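Local coordinates for protein alkaline phosphatase (PDB 7KWD) that probably removes phosphate groups from a range of phosphorylated compounds, working as a zinc- and magnesium-dependent homodimeric alkaline phosphatase, at residues Ala61-Gly66 and Gln337-Leu342. Numbering follows the deposited sequence.
Sequences ARRRQG and QGVDLL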
loop_
_atom_site.group_PDB
_atom_site.type_symbol
_atom_site.label_atom_id
_atom_site.label_comp_id
_atom_site.label_asym_id
_atom_site.label_seq_id
_atom_site.Cartn_x
_atom_site.Cartn_y
_atom_site.Cartn_z
ATOM N N ALA A 61 -0.473 -18.274 0.559
ATOM C CA ALA A 61 0.546 -19.320 0.545
ATOM C C ALA A 61 0.635 -20.016 1.908
ATOM O O ALA A 61 0.672 -21.251 1.993
ATOM C CB ALA A 61 1.891 -18.718 0.126
ATOM N N ARG A 62 0.665 -19.239 2.990
ATOM C CA ARG A 62 0.804 -19.842 4.310
ATOM C C ARG A 62 -0.456 -20.608 4.683
ATOM O O ARG A 62 -0.404 -21.803 4.996
ATOM C CB ARG A 62 1.100 -18.775 5.356
ATOM C CG ARG A 62 2.577 -18.367 5.408
ATOM C CD ARG A 62 2.745 -16.984 6.113
ATOM N NE ARG A 62 4.156 -16.679 6.370
ATOM C CZ ARG A 62 4.854 -17.183 7.379
ATOM N NH1 ARG A 62 4.306 -18.021 8.265
ATOM N NH2 ARG A 62 6.126 -16.864 7.494
ATOM N N ARG A 63 -1.612 -19.933 4.594
ATOM C CA ARG A 63 -2.860 -20.482 5.104
ATOM C C ARG A 63 -3.423 -21.601 4.232
ATOM O O ARG A 63 -3.985 -22.569 4.758
ATOM C CB ARG A 63 -3.870 -19.349 5.223
ATOM C CG ARG A 63 -5.163 -19.748 5.842
ATOM C CD ARG A 63 -6.003 -18.518 6.098
ATOM N NE ARG A 63 -7.385 -18.853 6.389
ATOM C CZ ARG A 63 -7.934 -18.806 7.603
ATOM N NH1 ARG A 63 -7.225 -18.432 8.664
ATOM N NH2 ARG A 63 -9.217 -19.110 7.750
ATOM N N ARG A 64 -3.347 -21.474 2.905
ATOM C CA ARG A 64 -3.995 -22.452 2.041
ATOM C C ARG A 64 -3.032 -23.396 1.365
ATOM O O ARG A 64 -3.465 -24.422 0.820
ATOM C CB ARG A 64 -4.796 -21.787 0.913
ATOM C CG ARG A 64 -5.726 -20.678 1.309
ATOM C CD ARG A 64 -6.543 -21.051 2.490
ATOM N NE ARG A 64 -7.560 -22.044 2.167
ATOM C CZ ARG A 64 -7.915 -23.039 2.974
ATOM N NH1 ARG A 64 -7.319 -23.214 4.156
ATOM N NH2 ARG A 64 -8.880 -23.865 2.587
ATOM N N GLN A 65 -1.759 -23.054 1.303
ATOM C CA GLN A 65 -0.780 -23.959 0.721
ATOM C C GLN A 65 0.250 -24.406 1.738
ATOM O O GLN A 65 1.133 -25.176 1.387
ATOM C CB GLN A 65 -0.118 -23.283 -0.478
ATOM C CG GLN A 65 -1.153 -22.857 -1.554
ATOM C CD GLN A 65 -0.519 -22.292 -2.818
ATOM O OE1 GLN A 65 0.594 -21.795 -2.787
ATOM N NE2 GLN A 65 -1.234 -22.381 -3.938
ATOM N N GLY A 66 0.134 -23.963 2.985
ATOM C CA GLY A 66 1.098 -24.360 4.013
ATOM C C GLY A 66 2.537 -24.104 3.640
ATOM O O GLY A 66 3.423 -24.898 3.988
ATOM N N GLN A 337 -11.366 -15.140 6.133
ATOM C CA GLN A 337 -12.254 -15.932 5.279
ATOM C C GLN A 337 -12.075 -15.575 3.813
ATOM O O GLN A 337 -12.136 -16.446 2.940
ATOM C CB GLN A 337 -13.709 -15.716 5.693
ATOM C CG GLN A 337 -14.087 -16.327 7.031
ATOM C CD GLN A 337 -13.777 -17.803 7.068
ATOM O OE1 GLN A 337 -14.333 -18.581 6.298
ATOM N NE2 GLN A 337 -12.856 -18.186 7.936
ATOM N N GLY A 338 -11.833 -14.295 3.522
ATOM C CA GLY A 338 -11.663 -13.891 2.136
ATOM C C GLY A 338 -10.515 -14.591 1.442
ATOM O O GLY A 338 -10.529 -14.762 0.225
ATOM N N VAL A 339 -9.488 -14.963 2.200
ATOM C CA VAL A 339 -8.382 -15.721 1.638
ATOM C C VAL A 339 -8.841 -17.124 1.290
ATOM O O VAL A 339 -8.567 -17.641 0.201
ATOM C CB VAL A 339 -7.207 -15.732 2.636
ATOM C CG1 VAL A 339 -6.097 -16.655 2.189
ATOM C CG2 VAL A 339 -6.656 -14.267 2.852
ATOM N N ASP A 340 -9.521 -17.786 2.229
ATOM C CA ASP A 340 -10.060 -19.106 1.933
ATOM C C ASP A 340 -10.947 -19.067 0.707
ATOM O O ASP A 340 -10.884 -19.956 -0.147
ATOM C CB ASP A 340 -10.860 -19.636 3.111
ATOM C CG ASP A 340 -10.043 -19.776 4.363
ATOM O OD1 ASP A 340 -8.814 -20.000 4.263
ATOM O OD2 ASP A 340 -10.649 -19.663 5.446
ATOM N N LEU A 341 -11.762 -18.027 0.586
ATOM C CA LEU A 341 -12.759 -17.933 -0.481
ATOM C C LEU A 341 -12.141 -17.747 -1.866
ATOM O O LEU A 341 -12.866 -17.798 -2.864
ATOM C CB LEU A 341 -13.703 -16.772 -0.163
ATOM C CG LEU A 341 -15.071 -16.957 0.487
ATOM C CD1 LEU A 341 -15.305 -18.380 0.895
ATOM C CD2 LEU A 341 -15.301 -16.024 1.646
ATOM N N LEU A 342 -10.826 -17.547 -1.956
ATOM C CA LEU A 342 -10.171 -17.525 -3.252
ATOM C C LEU A 342 -9.869 -18.913 -3.764
ATOM O O LEU A 342 -9.724 -19.092 -4.983
ATOM C CB LEU A 342 -8.869 -16.715 -3.186
ATOM C CG LEU A 342 -9.021 -15.240 -2.841
ATOM C CD1 LEU A 342 -7.739 -14.448 -3.149
ATOM C CD2 LEU A 342 -10.170 -14.592 -3.599
#
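Q337 meets R63 through its amide: its backbone turns CB away from helix 51-65, but the folded chain brings Q337 NE2 to 3.8 Å from R63 NH2, two donor nitrogens that touch without bonding. Two residues on, V339 turns its CB toward that helix, and CG1 is the methyl that touches, 4.1 Å from R64 CG. A compact branched residue suits this buried place beside the aliphatic parts of R63 and R64, with A59 and Y60 alongside. The contact thus joins the C-terminal end of helix 51-65 to the short helix 337-340, at the surface of the alkaline phosphatase fold and away from its metal sites. D340 offers two oxygens to match two N-H donors on one edge of R63, an extended chain that grips side-on: R63 NE reaches D340 OD1 and R63 NH2 reaches D340 OD2, both at 2.8 Å and nearly straight, on the syn sides, with the carboxylate tilted 26° to the guanidinium. An alanine in place of this arginine would probably leave D340 without its two-bonded partner and its carboxylate freer to turn. D340 OD1 also lies over one face of the R64 guanidinium, 3.2 Å from R64 NE, a salt bridge of charge alone; R64 NH2 pairs with E343.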